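Local coordinates for putative immunoglobulin-blocking virulence protein (Mycoplasma mycoides subsp. capri, PDB 7ADK) that probably binds antibodies at the mycoplasma surface and, with a partner lipoprotein thought to be a protease, promotes the dissociation of antibody from antigen, at residues 205-211 and 245-249; 213-217 and 229-234; 685-691 and 719-723. One frame throughout, in Å; residues are numbered along the deposited sequence.

Contact 1 of 3, residues 205-211 and 245-249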
loop_
_atom_site.group_PDB
_atom_site.type_symbol
_atom_site.label_atom_id
_atom_site.label_comp_id
_atom_site.label_asym_id
_atom_site.label_seq_id
_atom_site.Cartn_x
_atom_site.Cartn_y
_atom_site.Cartn_z
ATOM N N LEU A 205 -34.370 -12.096 27.421
ATOM C CA LEU A 205 -34.005 -13.519 27.487
ATOM C C LEU A 205 -35.081 -14.485 26.971
ATOM O O LEU A 205 -34.728 -15.484 26.355
ATOM C CB LEU A 205 -33.594 -13.902 28.916
ATOM C CG LEU A 205 -32.142 -13.529 29.224
ATOM C CD1 LEU A 205 -31.901 -13.459 30.726
ATOM C CD2 LEU A 205 -31.198 -14.561 28.622
ATOM N N PHE A 206 -36.366 -14.199 27.167
ATOM C CA PHE A 206 -37.472 -15.031 26.676
ATOM C C PHE A 206 -38.396 -14.253 25.746
ATOM O O PHE A 206 -39.571 -14.586 25.597
ATOM C CB PHE A 206 -38.214 -15.709 27.833
ATOM C CG PHE A 206 -37.315 -16.464 28.782
ATOM C CD1 PHE A 206 -36.378 -17.386 28.294
ATOM C CD2 PHE A 206 -37.357 -16.194 30.152
ATOM C CE1 PHE A 206 -35.474 -18.011 29.158
ATOM C CE2 PHE A 206 -36.450 -16.812 31.016
ATOM C CZ PHE A 206 -35.503 -17.714 30.522
ATOM N N ASN A 207 -37.856 -13.217 25.107
ATOM C CA ASN A 207 -38.482 -12.494 24.012
ATOM C C ASN A 207 -37.397 -11.905 23.094
ATOM O O ASN A 207 -36.983 -10.761 23.267
ATOM C CB ASN A 207 -39.428 -11.436 24.567
ATOM C CG ASN A 207 -40.134 -10.649 23.506
ATOM O OD1 ASN A 207 -40.277 -11.015 22.415
ATOM N ND2 ASN A 207 -40.599 -9.563 23.769
ATOM N N ASN A 208 -36.907 -12.704 22.152
ATOM C CA ASN A 208 -35.880 -12.315 21.191
ATOM C C ASN A 208 -36.006 -13.110 19.893
ATOM O O ASN A 208 -36.652 -14.143 19.848
ATOM C CB ASN A 208 -34.471 -12.425 21.799
ATOM C CG ASN A 208 -34.026 -13.836 22.104
ATOM O OD1 ASN A 208 -33.785 -14.633 21.213
ATOM N ND2 ASN A 208 -33.888 -14.174 23.357
ATOM N N SER A 209 -35.375 -12.641 18.830
ATOM C CA SER A 209 -35.536 -13.177 17.481
ATOM C C SER A 209 -35.250 -14.680 17.343
ATOM O O SER A 209 -36.032 -15.381 16.704
ATOM C CB SER A 209 -34.692 -12.344 16.526
ATOM O OG SER A 209 -34.875 -12.721 15.196
ATOM N N ILE A 210 -34.208 -15.234 17.980
ATOM C CA ILE A 210 -33.907 -16.680 17.912
ATOM C C ILE A 210 -34.884 -17.488 18.775
ATOM O O ILE A 210 -35.500 -18.441 18.297
ATOM C CB ILE A 210 -32.417 -16.945 18.246
ATOM C CG1 ILE A 210 -31.494 -16.548 17.069
ATOM C CG2 ILE A 210 -32.109 -18.369 18.686
ATOM C CD1 ILE A 210 -31.591 -17.384 15.795
ATOM N N PHE A 211 -35.109 -17.070 20.018
ATOM C CA PHE A 211 -36.053 -17.710 20.930
ATOM C C PHE A 211 -37.486 -17.762 20.371
ATOM O O PHE A 211 -38.171 -18.776 20.489
ATOM C CB PHE A 211 -35.993 -16.965 22.263
ATOM C CG PHE A 211 -36.788 -17.610 23.368
ATOM C CD1 PHE A 211 -38.147 -17.295 23.544
ATOM C CD2 PHE A 211 -36.165 -18.519 24.235
ATOM C CE1 PHE A 211 -38.879 -17.895 24.577
ATOM C CE2 PHE A 211 -36.903 -19.121 25.259
ATOM C CZ PHE A 211 -38.259 -18.814 25.430
ATOM N N THR A 245 -26.781 -15.430 20.658
ATOM C CA THR A 245 -27.864 -15.647 21.635
ATOM C C THR A 245 -27.680 -16.912 22.475
ATOM O O THR A 245 -28.017 -16.899 23.646
ATOM C CB THR A 245 -29.235 -15.733 20.964
ATOM O OG1 THR A 245 -29.206 -16.689 19.938
ATOM C CG2 THR A 245 -29.691 -14.414 20.379
ATOM N N LEU A 246 -27.111 -18.001 21.941
ATOM C CA LEU A 246 -26.860 -19.256 22.674
ATOM C C LEU A 246 -26.085 -19.021 23.976
ATOM O O LEU A 246 -26.476 -19.547 25.015
ATOM C CB LEU A 246 -26.131 -20.258 21.755
ATOM C CG LEU A 246 -25.623 -21.560 22.411
ATOM C CD1 LEU A 246 -26.725 -22.402 23.036
ATOM C CD2 LEU A 246 -24.904 -22.419 21.399
ATOM N N GLU A 247 -25.058 -18.181 23.939
ATOM C CA GLU A 247 -24.204 -17.848 25.074
ATOM C C GLU A 247 -24.991 -17.324 26.282
ATOM O O GLU A 247 -24.606 -17.580 27.424
ATOM C CB GLU A 247 -23.163 -16.805 24.643
ATOM C CG GLU A 247 -21.922 -17.346 23.914
ATOM C CD GLU A 247 -22.139 -18.054 22.567
ATOM O OE1 GLU A 247 -23.202 -17.894 21.937
ATOM O OE2 GLU A 247 -21.224 -18.781 22.131
ATOM N N ARG A 248 -26.118 -16.640 26.063
ATOM C CA ARG A 248 -26.934 -16.031 27.119
ATOM C C ARG A 248 -27.628 -17.046 28.025
ATOM O O ARG A 248 -28.000 -16.725 29.145
ATOM C CB ARG A 248 -27.985 -15.128 26.486
ATOM C CG ARG A 248 -27.406 -14.036 25.582
ATOM C CD ARG A 248 -28.522 -13.195 24.980
ATOM N NE ARG A 248 -29.254 -12.475 26.021
ATOM C CZ ARG A 248 -30.289 -11.692 25.859
ATOM N NH1 ARG A 248 -30.866 -11.517 24.722
ATOM N NH2 ARG A 248 -30.735 -11.047 26.876
ATOM N N TYR A 249 -27.789 -18.271 27.543
ATOM C CA TYR A 249 -28.298 -19.417 28.295
ATOM C C TYR A 249 -27.193 -20.406 28.685
ATOM O O TYR A 249 -27.327 -21.086 29.693
ATOM C CB TYR A 249 -29.377 -20.125 27.468
ATOM C CG TYR A 249 -30.366 -19.216 26.769
ATOM C CD1 TYR A 249 -31.528 -18.771 27.424
ATOM C CD2 TYR A 249 -30.095 -18.795 25.457
ATOM C CE1 TYR A 249 -32.396 -17.875 26.774
ATOM C CE2 TYR A 249 -30.965 -17.909 24.804
ATOM C CZ TYR A 249 -32.105 -17.431 25.469
ATOM O OH TYR A 249 -32.917 -16.552 24.842
#
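Between the turn that leads into helix 209-218 and the start of helix 247-253 lies a tertiary contact centred on one buried tyrosine hydroxyl. Tyr249 OH donates to Leu205 O at 2.6 Å and accepts from Asn208 ND2 at 3.0 Å, so a polar group that would be costly to bury is satisfied in both roles. Tyrosine suits the site because its ring also carries apolar contacts: Tyr249 CE1 lies 4.0 Å from Leu205 CD2 and 3.9 Å from Phe206 CE1, while Tyr249 CZ lies 4.4 Å from Phe211 CD2. Asn208 serves two ends at once. It is the N-cap of helix 209-218, its OD1 accepting from Phe211 N at 3.0 Å and, weakly, from Ile210 N at 3.3 Å, while its ND2 is shared between Tyr249 OH and the backbone oxygen of Gly204. The p rotamer of Asn208 turns OD1 back to the amides of the first turn, which lack a backbone acceptor. Further along the helix, Ile210 CG2 rests 3.6 Å from Thr245 OG1, a small hydroxyl that is itself bonded to Ala241 O. Arg248 lays its guanidinium beside Leu205, NH2 3.7 Å from CG, with Leu205 CA over one face of the group. Its NE bonds to Ala318 O and its NH1 to Val203 O, tying segment 245-249 to strand 318-320 and strand 203-204. That same strand 318-320 packs on Leu205, Phe206 and Tyr249 through Ile320, and Leu193 of helix 182-194 covers Leu205 and Phe206.

Contact 2 of 3, residues 213-217 and 229-234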
loop_
_atom_site.group_PDB
_atom_site.type_symbol
_atom_site.label_atom_id
_atom_site.label_comp_id
_atom_site.label_asym_id
_atom_site.label_seq_id
_atom_site.Cartn_x
_atom_site.Cartn_y
_atom_site.Cartn_z
ATOM N N VAL A 213 -38.285 -17.653 17.027
ATOM C CA VAL A 213 -38.247 -18.558 15.874
ATOM C C VAL A 213 -38.244 -20.023 16.314
ATOM O O VAL A 213 -38.884 -20.851 15.666
ATOM C CB VAL A 213 -37.048 -18.221 14.976
ATOM C CG1 VAL A 213 -36.731 -19.274 13.918
ATOM C CG2 VAL A 213 -37.339 -16.932 14.228
ATOM N N PHE A 214 -37.607 -20.360 17.438
ATOM C CA PHE A 214 -37.709 -21.704 18.001
ATOM C C PHE A 214 -39.071 -21.970 18.649
ATOM O O PHE A 214 -39.652 -23.021 18.386
ATOM C CB PHE A 214 -36.541 -21.986 18.948
ATOM C CG PHE A 214 -35.151 -22.059 18.327
ATOM C CD1 PHE A 214 -34.932 -22.050 16.934
ATOM C CD2 PHE A 214 -34.038 -22.138 19.179
ATOM C CE1 PHE A 214 -33.633 -22.110 16.412
ATOM C CE2 PHE A 214 -32.737 -22.189 18.653
ATOM C CZ PHE A 214 -32.534 -22.178 17.271
ATOM N N LYS A 215 -39.650 -21.048 19.424
ATOM C CA LYS A 215 -40.951 -21.308 20.064
ATOM C C LYS A 215 -42.081 -21.493 19.044
ATOM O O LYS A 215 -42.942 -22.346 19.241
ATOM C CB LYS A 215 -41.246 -20.282 21.172
ATOM C CG LYS A 215 -41.975 -19.010 20.731
ATOM C CD LYS A 215 -42.065 -17.946 21.833
ATOM C CE LYS A 215 -42.877 -18.431 23.036
ATOM N NZ LYS A 215 -43.090 -17.379 24.052
ATOM N N GLU A 216 -42.059 -20.768 17.926
ATOM C CA GLU A 216 -43.050 -20.897 16.851
ATOM C C GLU A 216 -43.004 -22.258 16.140
ATOM O O GLU A 216 -44.039 -22.751 15.705
ATOM C CB GLU A 216 -42.892 -19.730 15.867
ATOM C CG GLU A 216 -43.977 -19.634 14.781
ATOM C CD GLU A 216 -43.731 -20.427 13.484
ATOM O OE1 GLU A 216 -42.616 -20.921 13.234
ATOM O OE2 GLU A 216 -44.666 -20.527 12.670
ATOM N N GLU A 217 -41.846 -22.918 16.085
ATOM C CA GLU A 217 -41.713 -24.254 15.503
ATOM C C GLU A 217 -42.208 -25.350 16.462
ATOM O O GLU A 217 -42.924 -26.252 16.038
ATOM C CB GLU A 217 -40.264 -24.477 15.041
ATOM C CG GLU A 217 -40.033 -25.740 14.206
ATOM C CD GLU A 217 -40.489 -25.645 12.745
ATOM O OE1 GLU A 217 -41.399 -24.857 12.420
ATOM O OE2 GLU A 217 -39.933 -26.373 11.894
ATOM N N SER A 229 -35.108 -29.234 11.784
ATOM C CA SER A 229 -35.348 -27.971 11.072
ATOM C C SER A 229 -34.900 -26.737 11.865
ATOM O O SER A 229 -34.383 -25.796 11.274
ATOM C CB SER A 229 -36.818 -27.849 10.673
ATOM O OG SER A 229 -37.208 -28.909 9.822
ATOM N N SER A 230 -34.973 -26.743 13.204
ATOM C CA SER A 230 -34.363 -25.690 14.038
ATOM C C SER A 230 -32.835 -25.666 13.904
ATOM O O SER A 230 -32.281 -24.585 13.743
ATOM C CB SER A 230 -34.764 -25.811 15.504
ATOM O OG SER A 230 -36.017 -25.316 15.761
ATOM N N LEU A 231 -32.160 -26.823 13.860
ATOM C CA LEU A 231 -30.717 -26.901 13.574
ATOM C C LEU A 231 -30.372 -26.417 12.151
ATOM O O LEU A 231 -29.391 -25.716 11.933
ATOM C CB LEU A 231 -30.231 -28.343 13.791
ATOM C CG LEU A 231 -28.706 -28.515 13.648
ATOM C CD1 LEU A 231 -27.977 -28.072 14.907
ATOM C CD2 LEU A 231 -28.328 -29.956 13.346
ATOM N N GLU A 232 -31.211 -26.713 11.164
ATOM C CA GLU A 232 -31.034 -26.165 9.816
ATOM C C GLU A 232 -31.140 -24.620 9.798
ATOM O O GLU A 232 -30.395 -23.935 9.098
ATOM C CB GLU A 232 -32.047 -26.880 8.908
ATOM C CG GLU A 232 -31.892 -26.647 7.418
ATOM C CD GLU A 232 -32.554 -27.716 6.549
ATOM O OE1 GLU A 232 -33.642 -28.214 6.888
ATOM O OE2 GLU A 232 -32.001 -28.053 5.484
ATOM N N SER A 233 -32.001 -24.043 10.643
ATOM C CA SER A 233 -32.077 -22.594 10.880
ATOM C C SER A 233 -30.924 -22.008 11.708
ATOM O O SER A 233 -30.982 -20.837 12.074
ATOM C CB SER A 233 -33.451 -22.179 11.414
ATOM O OG SER A 233 -33.594 -22.378 12.795
ATOM N N VAL A 234 -29.845 -22.758 11.959
ATOM C CA VAL A 234 -28.566 -22.222 12.479
ATOM C C VAL A 234 -27.350 -22.529 11.587
ATOM O O VAL A 234 -26.326 -21.866 11.709
ATOM C CB VAL A 234 -28.315 -22.567 13.961
ATOM C CG1 VAL A 234 -29.560 -22.357 14.815
ATOM C CG2 VAL A 234 -27.802 -23.972 14.247
#
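Ser229 begins segment 229-234 at the margin of the contact, where its CB lies 3.7 Å from Glu217 OE2; a small polar residue fits beside a carboxylate that is still partly exposed. One residue on, Ser230 points at the facing helix and marks the closest backbone approach, its CA 6.5 Å from that of Phe214. Its OG meets Phe214 CD1 at 3.6 Å and Glu217 CG at 4.3 Å, and so short a side chain lets the phenyl ring come in beside the helix backbone. Leu231 turns away, toward Asn281 and Gln282 of helix 280-288. At Ser233 the hydroxyl folds back on its own helix: OG donates to Ser230 O at 2.7 Å, and with its polarity thus met it can sit 3.6 Å from Phe214 CE1, at the edge of the ring. Val234 closes the walk with an apolar touch, CG1 to Phe214 CZ at 3.9 Å, and both residues pack on Phe242. Phe214 also reaches Ile285 and Ile288 of helix 280-288. With segment axes 10.7 Å apart at closest and running at 158°, this is an antiparallel helical hairpin, two consecutive helices joined by a short connection and packed mainly through Phe214, with Glu217 assisting.

Contact 3 of 3, residues 685-691 and 719-723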
loop_
_atom_site.group_PDB
_atom_site.type_symbol
_atom_site.label_atom_id
_atom_site.label_comp_id
_atom_site.label_asym_id
_atom_site.label_seq_id
_atom_site.Cartn_x
_atom_site.Cartn_y
_atom_site.Cartn_z
ATOM N N THR A 685 20.828 7.282 9.567
ATOM C CA THR A 685 21.694 6.118 9.791
ATOM C C THR A 685 23.167 6.513 9.920
ATOM O O THR A 685 24.020 5.666 10.184
ATOM C CB THR A 685 21.491 5.056 8.698
ATOM O OG1 THR A 685 21.827 5.566 7.429
ATOM C CG2 THR A 685 20.038 4.577 8.627
ATOM N N THR A 686 23.504 7.795 9.794
ATOM C CA THR A 686 24.698 8.368 10.443
ATOM C C THR A 686 24.320 8.863 11.854
ATOM O O THR A 686 23.169 8.829 12.284
ATOM C CB THR A 686 25.363 9.420 9.524
ATOM O OG1 THR A 686 25.842 8.744 8.389
ATOM C CG2 THR A 686 26.585 10.162 10.068
ATOM N N SER A 687 25.315 9.228 12.642
ATOM C CA SER A 687 25.204 9.424 14.079
ATOM C C SER A 687 24.300 10.571 14.540
ATOM O O SER A 687 23.979 11.493 13.800
ATOM C CB SER A 687 26.614 9.719 14.603
ATOM O OG SER A 687 27.559 8.828 14.054
ATOM N N ILE A 688 24.023 10.596 15.839
ATOM C CA ILE A 688 23.745 11.858 16.527
ATOM C C ILE A 688 25.069 12.628 16.604
ATOM O O ILE A 688 26.011 12.170 17.254
ATOM C CB ILE A 688 23.171 11.605 17.928
ATOM C CG1 ILE A 688 21.826 10.871 17.809
ATOM C CG2 ILE A 688 23.033 12.922 18.701
ATOM C CD1 ILE A 688 21.148 10.627 19.148
ATOM N N ARG A 689 25.162 13.784 15.952
ATOM C CA ARG A 689 26.318 14.677 16.047
ATOM C C ARG A 689 26.127 15.592 17.244
ATOM O O ARG A 689 25.235 16.433 17.242
ATOM C CB ARG A 689 26.489 15.437 14.725
ATOM C CG ARG A 689 27.548 16.556 14.792
ATOM C CD ARG A 689 27.723 17.337 13.486
ATOM N NE ARG A 689 28.267 16.527 12.378
ATOM C CZ ARG A 689 28.644 17.004 11.206
ATOM N NH1 ARG A 689 28.650 18.273 10.934
ATOM N NH2 ARG A 689 29.023 16.209 10.261
ATOM N N ILE A 690 26.984 15.451 18.244
ATOM C CA ILE A 690 26.984 16.284 19.441
ATOM C C ILE A 690 27.989 17.415 19.213
ATOM O O ILE A 690 29.182 17.163 19.025
ATOM C CB ILE A 690 27.308 15.432 20.686
ATOM C CG1 ILE A 690 26.230 14.346 20.887
ATOM C CG2 ILE A 690 27.431 16.330 21.927
ATOM C CD1 ILE A 690 26.472 13.393 22.053
ATOM N N SER A 691 27.520 18.661 19.207
ATOM C CA SER A 691 28.346 19.865 19.043
ATOM C C SER A 691 28.503 20.654 20.357
ATOM O O SER A 691 27.748 20.466 21.309
ATOM C CB SER A 691 27.795 20.716 17.892
ATOM O OG SER A 691 26.528 21.237 18.192
ATOM N N LYS A 719 25.247 4.871 16.857
ATOM C CA LYS A 719 26.401 5.703 16.480
ATOM C C LYS A 719 26.324 7.143 16.997
ATOM O O LYS A 719 25.339 7.856 16.810
ATOM C CB LYS A 719 26.615 5.670 14.959
ATOM C CG LYS A 719 27.069 4.279 14.504
ATOM C CD LYS A 719 27.393 4.188 13.012
ATOM C CE LYS A 719 26.175 4.511 12.147
ATOM N NZ LYS A 719 26.383 4.144 10.724
ATOM N N GLN A 720 27.415 7.600 17.590
ATOM C CA GLN A 720 27.600 8.959 18.098
ATOM C C GLN A 720 28.709 9.669 17.315
ATOM O O GLN A 720 29.590 9.034 16.750
ATOM C CB GLN A 720 27.937 8.907 19.590
ATOM C CG GLN A 720 26.809 8.358 20.473
ATOM C CD GLN A 720 27.281 8.070 21.898
ATOM O OE1 GLN A 720 28.067 8.796 22.476
ATOM N NE2 GLN A 720 26.809 7.023 22.536
ATOM N N ILE A 721 28.678 10.991 17.242
ATOM C CA ILE A 721 29.762 11.815 16.692
ATOM C C ILE A 721 30.081 12.911 17.708
ATOM O O ILE A 721 29.175 13.605 18.151
ATOM C CB ILE A 721 29.387 12.376 15.297
ATOM C CG1 ILE A 721 29.824 11.409 14.184
ATOM C CG2 ILE A 721 29.988 13.765 15.061
ATOM C CD1 ILE A 721 29.192 11.678 12.811
ATOM N N GLN A 722 31.359 13.131 17.998
ATOM C CA GLN A 722 31.815 14.317 18.719
ATOM C C GLN A 722 32.742 15.128 17.814
ATOM O O GLN A 722 33.796 14.639 17.413
ATOM C CB GLN A 722 32.466 13.877 20.033
ATOM C CG GLN A 722 32.930 15.052 20.901
ATOM C CD GLN A 722 33.101 14.713 22.384
ATOM O OE1 GLN A 722 32.630 13.714 22.897
ATOM N NE2 GLN A 722 33.736 15.569 23.154
ATOM N N ILE A 723 32.342 16.354 17.452
ATOM C CA ILE A 723 33.161 17.241 16.603
ATOM C C ILE A 723 34.442 17.657 17.357
ATOM O O ILE A 723 34.439 17.604 18.587
ATOM C CB ILE A 723 32.335 18.426 16.044
ATOM C CG1 ILE A 723 32.097 19.551 17.059
ATOM C CG2 ILE A 723 31.022 17.926 15.426
ATOM C CD1 ILE A 723 31.412 20.790 16.466
#
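Two neighbouring parallel strands meet here, joined by a right-handed beta-alpha-beta crossover whose connection holds helices 698-709 and 712-715. Thr685 precedes the strand and offers its carbonyl to Lys719, whose NZ also forms a salt bridge with Asp158 of the lipoprotein chain; Thr685 OG1 bonds to Glu258 O of that chain, so this end of the strand pair lies at the subunit interface. Thr686 adds a light apolar touch, CG2 to Ile721 CD1 at 4.1 Å. Ser687, small enough for a buried position, sets its OG 3.4 Å from Lys719 CB and makes a weak hydrogen bond of the same length to Gln720 O. Regular pairing then takes over: Ile688 N bonds to Lys719 O at 3.2 Å, and Ile688 O receives Ile721 N at 2.9 Å. The Ile688 side chain is buried against Leu704, Tyr707 and Phe708 of helix 698-709, the crossover helix. Arg689 projects from the opposite face, alongside Ile721 and Ile723; its aliphatic part covers them, with CG 3.7 Å from Ile721 CG2, while its charged end makes a cation-pi contact with Tyr649. Ile690 returns to the face of Ile688 and packs on Leu730. Beyond it, Ser691 CB lies 3.9 Å from Ile723 CD1. The straightest of the backbone bonds joins Ile690 N to Ile721 O, 2.9 Å long with an angle of 170° at the hydrogen.

Contacts 1 and 2 belong to one helical region and share helix 209-218: contact 1 fixes its N-terminal end, contact 2 its later turns. Their centres are 12 Å apart, and along the sequence contact 2 falls between the two segments of contact 1. Contact 3 stands on the other side of the chain's centre, its own centre 66 Å and 72 Å from theirs. All three are partly buried, and their chemistry differs. A tyrosine hydroxyl organises contact 1, contact 2 rests on side-chain packing around a phenylalanine, and contact 3 is built on backbone pairing. Of the three, contact 3 alone touches the lipoprotein.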